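Side-chain contacts in malate dehydrogenase (Picrophilus torridus, PDB 4BGV), which probably catalyses the reversible, NAD-dependent oxidation of malate to oxaloacetate, a step of the tricarboxylic acid cycle: residues E48-H52 against W53-L57; E299-K302 against K303-S307; M130-A133 against I134-A137; G195-I198 against E199-L202. One frame throughout, in Å; residues are numbered along the deposited sequence.

Contact 1 (E48-H52 against W53-L57); sequences EGAPH and WGYDL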
loop_
_atom_site.group_PDB
_atom_site.type_symbol
_atom_site.label_atom_id
_atom_site.label_comp_id
_atom_site.label_asym_id
_atom_site.label_seq_id
_atom_site.Cartn_x
_atom_site.Cartn_y
_atom_site.Cartn_z
ATOM N N GLU A 48 -9.040 -13.926 -9.609
ATOM C CA GLU A 48 -8.607 -13.539 -10.951
ATOM C C GLU A 48 -8.036 -12.116 -11.046
ATOM O O GLU A 48 -7.438 -11.768 -12.056
ATOM C CB GLU A 48 -9.723 -13.768 -11.991
ATOM C CG GLU A 48 -9.931 -15.253 -12.264
ATOM C CD GLU A 48 -11.106 -15.572 -13.162
ATOM O OE1 GLU A 48 -11.904 -14.656 -13.478
ATOM O OE2 GLU A 48 -11.207 -16.760 -13.574
ATOM N N GLY A 49 -8.232 -11.309 -10.012
ATOM C CA GLY A 49 -7.676 -9.970 -9.966
ATOM C C GLY A 49 -6.290 -9.944 -9.336
ATOM O O GLY A 49 -5.604 -8.928 -9.371
ATOM N N ALA A 50 -5.876 -11.073 -8.759
ATOM C CA ALA A 50 -4.547 -11.181 -8.129
ATOM C C ALA A 50 -3.348 -10.707 -8.982
ATOM O O ALA A 50 -2.452 -10.023 -8.463
ATOM C CB ALA A 50 -4.310 -12.613 -7.616
ATOM N N PRO A 51 -3.301 -11.077 -10.278
ATOM C CA PRO A 51 -2.152 -10.593 -11.050
ATOM C C PRO A 51 -2.037 -9.059 -11.116
ATOM O O PRO A 51 -0.915 -8.545 -11.162
ATOM C CB PRO A 51 -2.382 -11.195 -12.446
ATOM C CG PRO A 51 -3.168 -12.462 -12.163
ATOM C CD PRO A 51 -4.088 -12.075 -11.035
ATOM N N HIS A 52 -3.155 -8.343 -11.107
ATOM C CA HIS A 52 -3.094 -6.879 -11.133
ATOM C C HIS A 52 -2.845 -6.322 -9.735
ATOM O O HIS A 52 -2.048 -5.405 -9.569
ATOM C CB HIS A 52 -4.391 -6.268 -11.673
ATOM C CG HIS A 52 -4.575 -6.424 -13.147
ATOM N ND1 HIS A 52 -3.622 -6.027 -14.057
ATOM C CD2 HIS A 52 -5.625 -6.884 -13.872
ATOM C CE1 HIS A 52 -4.064 -6.263 -15.282
ATOM N NE2 HIS A 52 -5.279 -6.775 -15.195
ATOM N N TRP A 53 -3.550 -6.853 -8.739
ATOM C CA TRP A 53 -3.448 -6.321 -7.377
ATOM C C TRP A 53 -2.106 -6.691 -6.733
ATOM O O TRP A 53 -1.534 -5.916 -5.960
ATOM C CB TRP A 53 -4.563 -6.876 -6.489
ATOM C CG TRP A 53 -5.901 -6.165 -6.505
ATOM C CD1 TRP A 53 -7.089 -6.661 -6.970
ATOM C CD2 TRP A 53 -6.191 -4.862 -5.978
ATOM N NE1 TRP A 53 -8.096 -5.739 -6.786
ATOM C CE2 TRP A 53 -7.572 -4.627 -6.181
ATOM C CE3 TRP A 53 -5.416 -3.870 -5.366
ATOM C CZ2 TRP A 53 -8.196 -3.447 -5.778
ATOM C CZ3 TRP A 53 -6.033 -2.688 -4.977
ATOM C CH2 TRP A 53 -7.413 -2.491 -5.179
ATOM N N GLY A 54 -1.629 -7.899 -7.008
ATOM C CA GLY A 54 -0.387 -8.359 -6.423
ATOM C C GLY A 54 -0.478 -9.320 -5.248
ATOM O O GLY A 54 0.556 -9.701 -4.717
ATOM N N TYR A 55 -1.676 -9.744 -4.848
ATOM C CA TYR A 55 -1.775 -10.680 -3.717
ATOM C C TYR A 55 -1.527 -12.136 -4.086
ATOM O O TYR A 55 -2.184 -12.686 -4.968
ATOM C CB TYR A 55 -3.093 -10.530 -2.932
ATOM C CG TYR A 55 -4.382 -10.368 -3.728
ATOM C CD1 TYR A 55 -5.038 -11.469 -4.286
ATOM C CD2 TYR A 55 -4.982 -9.117 -3.851
ATOM C CE1 TYR A 55 -6.239 -11.320 -4.980
ATOM C CE2 TYR A 55 -6.168 -8.961 -4.539
ATOM C CZ TYR A 55 -6.795 -10.044 -5.095
ATOM O OH TYR A 55 -7.974 -9.831 -5.765
ATOM N N ASP A 56 -0.547 -12.754 -3.423
ATOM C CA ASP A 56 -0.235 -14.161 -3.659
ATOM C C ASP A 56 -0.882 -14.990 -2.558
ATOM O O ASP A 56 -0.242 -15.349 -1.562
ATOM C CB ASP A 56 1.276 -14.383 -3.704
ATOM C CG ASP A 56 1.882 -13.965 -5.040
ATOM O OD1 ASP A 56 1.212 -14.174 -6.068
ATOM O OD2 ASP A 56 3.011 -13.436 -5.055
ATOM N N LEU A 57 -2.170 -15.261 -2.742
ATOM C CA LEU A 57 -2.994 -15.936 -1.748
ATOM C C LEU A 57 -3.821 -17.041 -2.389
ATOM O O LEU A 57 -4.055 -17.048 -3.596
ATOM C CB LEU A 57 -3.975 -14.943 -1.102
ATOM C CG LEU A 57 -3.345 -13.732 -0.418
ATOM C CD1 LEU A 57 -4.409 -12.698 -0.123
ATOM C CD2 LEU A 57 -2.604 -14.153 0.863
#
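Ala50 packs against the ring of Tyr55 just past the end of the short helix 50-53, in the NAD-binding domain at the interface with the second subunit. The apolar part has two points: Ala50 CB lies 3.5 Å from Tyr55 CE1, and Ala50 CA stands over one face of the Tyr55 ring, 4.0 Å from its centroid, as a CH-pi contact displaced toward the rim. Tyr55 CG lies between the backbone N and the carbonyl carbon (chi1 43°), which folds the ring back over the helix. The polar part is backbone. Trp53 N donates to Gly49 O (3.0 Å, 170° at the hydrogen) and Gly54 N to Ala50 O (2.7 Å), after which Gly54, at positive phi, breaks the helix and turns the chain toward strand 59-63. Beyond the segments, Tyr55 OH is hydrogen-bonded to Ile46 O and Gln19 NE2. His52 NE2 bonds to Ser151 O of the second subunit, and Glu48 OE1 forms a salt bridge with Arg156 of that subunit, a residue that probably binds substrate. The ring is thus fixed by an apolar contact on one face and polar partners at its hydroxyl, while the buried Tyr55 N has no partner.

Contact 2 (E299-K302 against K303-S307); sequences EAWK and KSVES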
loop_
_atom_site.group_PDB
_atom_site.type_symbol
_atom_site.label_atom_id
_atom_site.label_comp_id
_atom_site.label_asym_id
_atom_site.label_seq_id
_atom_site.Cartn_x
_atom_site.Cartn_y
_atom_site.Cartn_z
ATOM N N GLU A 299 -26.838 7.419 31.460
ATOM C CA GLU A 299 -28.259 7.279 31.122
ATOM C C GLU A 299 -28.428 6.539 29.807
ATOM O O GLU A 299 -29.242 5.633 29.657
ATOM C CB GLU A 299 -28.897 8.662 30.952
ATOM C CG GLU A 299 -29.055 9.467 32.215
ATOM C CD GLU A 299 -29.581 10.876 31.956
ATOM O OE1 GLU A 299 -29.164 11.508 30.962
ATOM O OE2 GLU A 299 -30.408 11.357 32.754
ATOM N N ALA A 300 -27.664 6.999 28.825
ATOM C CA ALA A 300 -27.715 6.404 27.494
ATOM C C ALA A 300 -27.246 4.953 27.538
ATOM O O ALA A 300 -27.816 4.086 26.875
ATOM C CB ALA A 300 -26.873 7.205 26.520
ATOM N N TRP A 301 -26.199 4.689 28.318
ATOM C CA TRP A 301 -25.699 3.328 28.457
ATOM C C TRP A 301 -26.743 2.388 29.058
ATOM O O TRP A 301 -26.930 1.266 28.577
ATOM C CB TRP A 301 -24.413 3.297 29.284
ATOM C CG TRP A 301 -23.810 1.916 29.383
ATOM C CD1 TRP A 301 -23.802 1.101 30.475
ATOM C CD2 TRP A 301 -23.137 1.198 28.340
ATOM N NE1 TRP A 301 -23.153 -0.081 30.182
ATOM C CE2 TRP A 301 -22.751 -0.049 28.873
ATOM C CE3 TRP A 301 -22.841 1.479 27.003
ATOM C CZ2 TRP A 301 -22.073 -1.006 28.123
ATOM C CZ3 TRP A 301 -22.158 0.527 26.259
ATOM C CH2 TRP A 301 -21.786 -0.704 26.821
ATOM N N LYS A 302 -27.434 2.848 30.097
ATOM C CA LYS A 302 -28.407 2.002 30.777
ATOM C C LYS A 302 -29.526 1.563 29.835
ATOM O O LYS A 302 -30.006 0.436 29.913
ATOM C CB LYS A 302 -28.956 2.701 32.026
ATOM C CG LYS A 302 -27.998 2.593 33.201
ATOM C CD LYS A 302 -28.474 3.378 34.416
ATOM C CE LYS A 302 -27.366 3.446 35.463
ATOM N NZ LYS A 302 -27.808 4.115 36.718
ATOM N N LYS A 303 -29.915 2.446 28.924
ATOM C CA LYS A 303 -30.932 2.115 27.935
ATOM C C LYS A 303 -30.428 1.045 26.969
ATOM O O LYS A 303 -31.157 0.118 26.620
ATOM C CB LYS A 303 -31.372 3.373 27.178
ATOM C CG LYS A 303 -32.346 4.243 27.969
ATOM C CD LYS A 303 -32.493 5.654 27.395
ATOM C CE LYS A 303 -32.536 5.665 25.874
ATOM N NZ LYS A 303 -31.197 5.971 25.287
ATOM N N SER A 304 -29.174 1.180 26.547
ATOM C CA SER A 304 -28.559 0.196 25.663
ATOM C C SER A 304 -28.463 -1.149 26.371
ATOM O O SER A 304 -28.742 -2.200 25.778
ATOM C CB SER A 304 -27.169 0.649 25.212
ATOM O OG SER A 304 -27.221 1.890 24.529
ATOM N N VAL A 305 -28.080 -1.109 27.643
ATOM C CA VAL A 305 -27.965 -2.302 28.473
ATOM C C VAL A 305 -29.284 -3.069 28.546
ATOM O O VAL A 305 -29.303 -4.289 28.354
ATOM C CB VAL A 305 -27.439 -1.954 29.889
ATOM C CG1 VAL A 305 -27.819 -3.033 30.893
ATOM C CG2 VAL A 305 -25.913 -1.749 29.848
ATOM N N GLU A 306 -30.381 -2.354 28.783
ATOM C CA GLU A 306 -31.702 -2.981 28.862
ATOM C C GLU A 306 -32.075 -3.680 27.547
ATOM O O GLU A 306 -32.620 -4.784 27.551
ATOM C CB GLU A 306 -32.760 -1.953 29.278
ATOM C CG GLU A 306 -34.036 -1.956 28.445
ATOM C CD GLU A 306 -34.365 -0.576 27.880
ATOM O OE1 GLU A 306 -35.025 0.211 28.593
ATOM O OE2 GLU A 306 -33.954 -0.278 26.729
ATOM N N SER A 307 -31.747 -3.044 26.429
ATOM C CA SER A 307 -32.021 -3.607 25.112
ATOM C C SER A 307 -31.266 -4.923 24.904
ATOM O O SER A 307 -31.835 -5.918 24.446
ATOM C CB SER A 307 -31.638 -2.594 24.029
ATOM O OG SER A 307 -31.622 -3.201 22.756
#
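Val305 sets one methyl, CG2, over a face of the Trp301 indole, one helical turn further along helix 295-321 of the C-terminal alpha/beta domain. The methyl sits near the rim of the ring system, 3.2 Å from Trp301 NE1 and 3.6 Å from Trp301 CD1, a close fit in which the two side chains cross obliquely. Trp301 makes this possible by carrying CG opposite its backbone N (chi1 -176°), which swings the indole along the helix toward Val305. The backbone also links the pair: Val305 N donates to Trp301 O (2.8 Å, 161° at the hydrogen). Neighbouring rungs repeat the i to i+4 pattern: Ser304 N to Ala300 O at 3.2 Å, Glu306 N to Lys302 O at 3.0 Å, and a weak one from Lys303 N to Glu299 O at 3.3 Å.

Further out, Trp301 NE1 is hydrogen-bonded to Tyr267 O, so the indole nitrogen that the methyl approaches keeps a polar partner, and the indole also meets the rings of Phe293 and Tyr267. Ser307 OG is hydrogen-bonded to Asp183 OD2, and Ser304 OG, in the conformer modelled, to Asp183 O; this ties the helix to the loop between strands 172-178 and 184-193 that also carries His180, the probable proton acceptor. On its buried side the helix lies against two strands, with Ala300, Trp301 and Ser304 touching Val185 of strand 184-193, and Trp301 and Val305 resting on Ile274 of strand 272-281.

Contact 3 (M130-A133 against I134-A137); sequences MAYA and IYKA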
loop_
_atom_site.group_PDB
_atom_site.type_symbol
_atom_site.label_atom_id
_atom_site.label_comp_id
_atom_site.label_asym_id
_atom_site.label_seq_id
_atom_site.Cartn_x
_atom_site.Cartn_y
_atom_site.Cartn_z
ATOM N N MET A 130 -25.940 -11.757 18.287
ATOM C CA MET A 130 -25.502 -12.852 17.423
ATOM C C MET A 130 -24.171 -13.444 17.890
ATOM O O MET A 130 -23.959 -14.646 17.756
ATOM C CB MET A 130 -25.437 -12.426 15.950
ATOM C CG MET A 130 -26.797 -12.050 15.369
ATOM S SD MET A 130 -28.086 -13.276 15.666
ATOM C CE MET A 130 -29.454 -12.224 16.124
ATOM N N ALA A 131 -23.288 -12.611 18.449
ATOM C CA ALA A 131 -22.072 -13.114 19.080
ATOM C C ALA A 131 -22.408 -13.974 20.296
ATOM O O ALA A 131 -21.798 -15.015 20.536
ATOM C CB ALA A 131 -21.135 -11.952 19.479
ATOM N N TYR A 132 -23.384 -13.523 21.077
ATOM C CA TYR A 132 -23.863 -14.298 22.219
ATOM C C TYR A 132 -24.384 -15.659 21.762
ATOM O O TYR A 132 -24.050 -16.688 22.348
ATOM C CB TYR A 132 -24.932 -13.502 22.969
ATOM C CG TYR A 132 -25.432 -14.143 24.243
ATOM C CD1 TYR A 132 -24.554 -14.477 25.281
ATOM C CD2 TYR A 132 -26.777 -14.409 24.413
ATOM C CE1 TYR A 132 -25.021 -15.064 26.449
ATOM C CE2 TYR A 132 -27.251 -14.989 25.570
ATOM C CZ TYR A 132 -26.374 -15.312 26.584
ATOM O OH TYR A 132 -26.871 -15.887 27.725
ATOM N N ALA A 133 -25.151 -15.673 20.675
ATOM C CA ALA A 133 -25.642 -16.937 20.128
ATOM C C ALA A 133 -24.499 -17.838 19.643
ATOM O O ALA A 133 -24.522 -19.052 19.854
ATOM C CB ALA A 133 -26.640 -16.684 19.001
ATOM N N ILE A 134 -23.511 -17.246 18.980
ATOM C CA ILE A 134 -22.361 -18.022 18.505
ATOM C C ILE A 134 -21.637 -18.661 19.697
ATOM O O ILE A 134 -21.219 -19.824 19.638
ATOM C CB ILE A 134 -21.401 -17.157 17.653
ATOM C CG1 ILE A 134 -22.018 -16.859 16.275
ATOM C CG2 ILE A 134 -20.032 -17.840 17.475
ATOM C CD1 ILE A 134 -22.147 -18.093 15.335
ATOM N N TYR A 135 -21.527 -17.899 20.784
ATOM C CA TYR A 135 -20.909 -18.365 22.011
ATOM C C TYR A 135 -21.689 -19.550 22.588
ATOM O O TYR A 135 -21.117 -20.585 22.900
ATOM C CB TYR A 135 -20.857 -17.215 23.037
ATOM C CG TYR A 135 -20.432 -17.658 24.417
ATOM C CD1 TYR A 135 -19.269 -18.404 24.594
ATOM C CD2 TYR A 135 -21.180 -17.330 25.541
ATOM C CE1 TYR A 135 -18.865 -18.813 25.853
ATOM C CE2 TYR A 135 -20.777 -17.731 26.813
ATOM C CZ TYR A 135 -19.617 -18.477 26.954
ATOM O OH TYR A 135 -19.195 -18.885 28.202
ATOM N N LYS A 136 -23.002 -19.401 22.704
ATOM C CA LYS A 136 -23.832 -20.480 23.246
ATOM C C LYS A 136 -23.778 -21.757 22.397
ATOM O O LYS A 136 -23.826 -22.866 22.932
ATOM C CB LYS A 136 -25.277 -20.007 23.433
ATOM C CG LYS A 136 -25.433 -18.950 24.521
ATOM C CD LYS A 136 -26.876 -18.461 24.593
ATOM C CE LYS A 136 -27.819 -19.552 25.092
ATOM N NZ LYS A 136 -27.785 -19.663 26.583
ATOM N N ALA A 137 -23.663 -21.603 21.083
ATOM C CA ALA A 137 -23.707 -22.755 20.181
ATOM C C ALA A 137 -22.353 -23.442 20.030
ATOM O O ALA A 137 -22.294 -24.659 19.880
ATOM C CB ALA A 137 -24.235 -22.337 18.806
#
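Tyr132 and Lys136 form an i to i+4 side-chain contact along helix 127-138, the crossover helix of a beta-alpha-beta unit in the Rossmann-type NAD-binding domain, between strands 119-122 and 145-147. Each turn is closed by the usual backbone bonds, including Lys136 N to Tyr132 O at 2.9 Å and Ile134 N to Met130 O at 2.9 Å. The aliphatic part of Lys136 crosses one face of the phenol, and its CD makes a CH-pi contact 3.9 Å from the centroid of the Tyr132 ring, 24° off the normal. The lysine chain, bent at its last two torsions (chi3 68°, chi4 81°), brings Lys136 NZ within 4.0 Å of Tyr132 OH. Asp316 of helix 295-321 joins both ends: its OD1 accepts a hydrogen bond from Tyr132 OH and forms a salt bridge with Lys136 NZ. A leucine in place of Tyr132 would probably deprive Asp316 of its hydroxyl partner and leave the lysine chain without the flat ring it lies across. At the other end of the segment, Met130 packs on helix 93-114 and on Thr124, which probably binds NAD. The nearest approach of the lysine methylenes to the ring is Lys136 CD to Tyr132 CE2, at 3.6 Å.

Contact 4 (G195-I198 against E199-L202); sequences GIPI and EDLL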
loop_
_atom_site.group_PDB
_atom_site.type_symbol
_atom_site.label_atom_id
_atom_site.label_comp_id
_atom_site.label_asym_id
_atom_site.label_seq_id
_atom_site.Cartn_x
_atom_site.Cartn_y
_atom_site.Cartn_z
ATOM N N GLY A 195 -6.767 15.558 18.551
ATOM C CA GLY A 195 -6.756 15.848 19.971
ATOM C C GLY A 195 -7.588 17.046 20.379
ATOM O O GLY A 195 -7.937 17.206 21.555
ATOM N N ILE A 196 -7.912 17.901 19.417
ATOM C CA ILE A 196 -8.718 19.073 19.734
ATOM C C ILE A 196 -10.171 18.632 19.816
ATOM O O ILE A 196 -10.711 18.136 18.831
ATOM C CB ILE A 196 -8.572 20.172 18.669
ATOM C CG1 ILE A 196 -7.107 20.590 18.526
ATOM C CG2 ILE A 196 -9.449 21.371 19.045
ATOM C CD1 ILE A 196 -6.818 21.499 17.321
ATOM N N PRO A 197 -10.811 18.790 20.990
ATOM C CA PRO A 197 -12.178 18.265 21.127
ATOM C C PRO A 197 -13.118 18.863 20.100
ATOM O O PRO A 197 -13.023 20.050 19.753
ATOM C CB PRO A 197 -12.579 18.689 22.552
ATOM C CG PRO A 197 -11.273 18.797 23.267
ATOM C CD PRO A 197 -10.334 19.388 22.253
ATOM N N ILE A 198 -14.015 18.032 19.580
ATOM C CA ILE A 198 -14.959 18.471 18.573
ATOM C C ILE A 198 -15.898 19.561 19.117
ATOM O O ILE A 198 -16.403 20.402 18.369
ATOM C CB ILE A 198 -15.747 17.256 18.034
ATOM C CG1 ILE A 198 -15.835 17.299 16.515
ATOM C CG2 ILE A 198 -17.085 17.091 18.724
ATOM C CD1 ILE A 198 -14.588 16.758 15.861
ATOM N N GLU A 199 -16.129 19.546 20.430
ATOM C CA GLU A 199 -16.975 20.572 21.041
ATOM C C GLU A 199 -16.376 21.965 20.956
ATOM O O GLU A 199 -17.101 22.951 21.095
ATOM C CB GLU A 199 -17.288 20.246 22.504
ATOM C CG GLU A 199 -18.374 19.211 22.666
ATOM C CD GLU A 199 -18.384 18.582 24.048
ATOM O OE1 GLU A 199 -17.335 18.045 24.481
ATOM O OE2 GLU A 199 -19.448 18.619 24.701
ATOM N N ASP A 200 -15.058 22.044 20.771
ATOM C CA ASP A 200 -14.378 23.317 20.556
ATOM C C ASP A 200 -14.422 23.750 19.097
ATOM O O ASP A 200 -14.041 24.867 18.784
ATOM C CB ASP A 200 -12.905 23.233 20.971
ATOM C CG ASP A 200 -12.730 22.982 22.452
ATOM O OD1 ASP A 200 -13.724 23.099 23.195
ATOM O OD2 ASP A 200 -11.600 22.661 22.870
ATOM N N LEU A 201 -14.873 22.865 18.209
ATOM C CA LEU A 201 -14.740 23.094 16.774
ATOM C C LEU A 201 -16.085 23.258 16.061
ATOM O O LEU A 201 -16.159 23.894 15.015
ATOM C CB LEU A 201 -13.943 21.948 16.136
ATOM C CG LEU A 201 -12.487 21.774 16.593
ATOM C CD1 LEU A 201 -11.837 20.560 15.938
ATOM C CD2 LEU A 201 -11.695 23.037 16.277
ATOM N N LEU A 202 -17.135 22.671 16.628
ATOM C CA LEU A 202 -18.464 22.679 16.015
ATOM C C LEU A 202 -19.524 23.058 17.041
ATOM O O LEU A 202 -19.386 22.730 18.217
ATOM C CB LEU A 202 -18.788 21.295 15.440
ATOM C CG LEU A 202 -18.048 20.827 14.184
ATOM C CD1 LEU A 202 -18.280 19.328 13.922
ATOM C CD2 LEU A 202 -18.472 21.646 12.981
#
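Immediately after strand 196-197 the backbone curls into a tight turn, with Asp200 N donating to Pro197 O (3.0 Å) while Ile198 O accepts from both Leu202 N (3.0 Å), nearly in line with the carbonyl bond, and Leu201 N (2.9 Å), which stands 66° out of the carbonyl plane. The turn lies in the C-terminal domain, at the edge of the antiparallel sheet formed with strands 172-178 and 184-193. Leu201, whose CG is anti to its carbonyl carbon (chi1 -63°), brings its branch point back to the strand. There Leu201 CG meets Ile196 CG2 at 3.9 Å, the two side chains crossing at about a right angle, and also approaches Pro197 O. An alanine in place of Leu201 lacks this branch and would probably leave a gap beside Ile196 CG2 and weaken the packing on Tyr289 of the fourth subunit.

Asp200 runs alongside the proline ring, pointing the same way, with OD2 3.6 Å from Pro197 CD. Ile198, in the conformer modelled here, and Leu202 likewise lie side by side, Ile198 CG1 4.1 Å from Leu202 CD1, and both pack on Leu165 of helix 150-165 and Ile207 of helix 204-215. Glu199 OE2 forms a salt bridge with Arg204 NH2. The turn thus combines one doubly used carbonyl with mainly apolar side-chain contacts; both acidic residues are exposed, although Asp200 also touches Tyr190 of the fourth subunit.

How the contacts relate
Following the chain from the N terminus, contact 1 comes first, ending the short helix 50-53 before strand 59-63. Contact 3 follows on the crossover helix 127-138 of the same NAD-binding domain, their centres about 35 Å apart. Contact 4 then turns the chain from strand 196-197 toward helix 204-215 in the C-terminal domain, and contact 2 lies on the long final helix 295-321. Each contact is local and closes no long loop; all four stand in series, none nesting or crossing. Contacts 2 and 3 do not touch (nearest atoms about 10 Å), but helix 295-321 carries contact 2 and further along packs on helix 127-138 of contact 3. Contacts 1 and 4 instead meet other subunits.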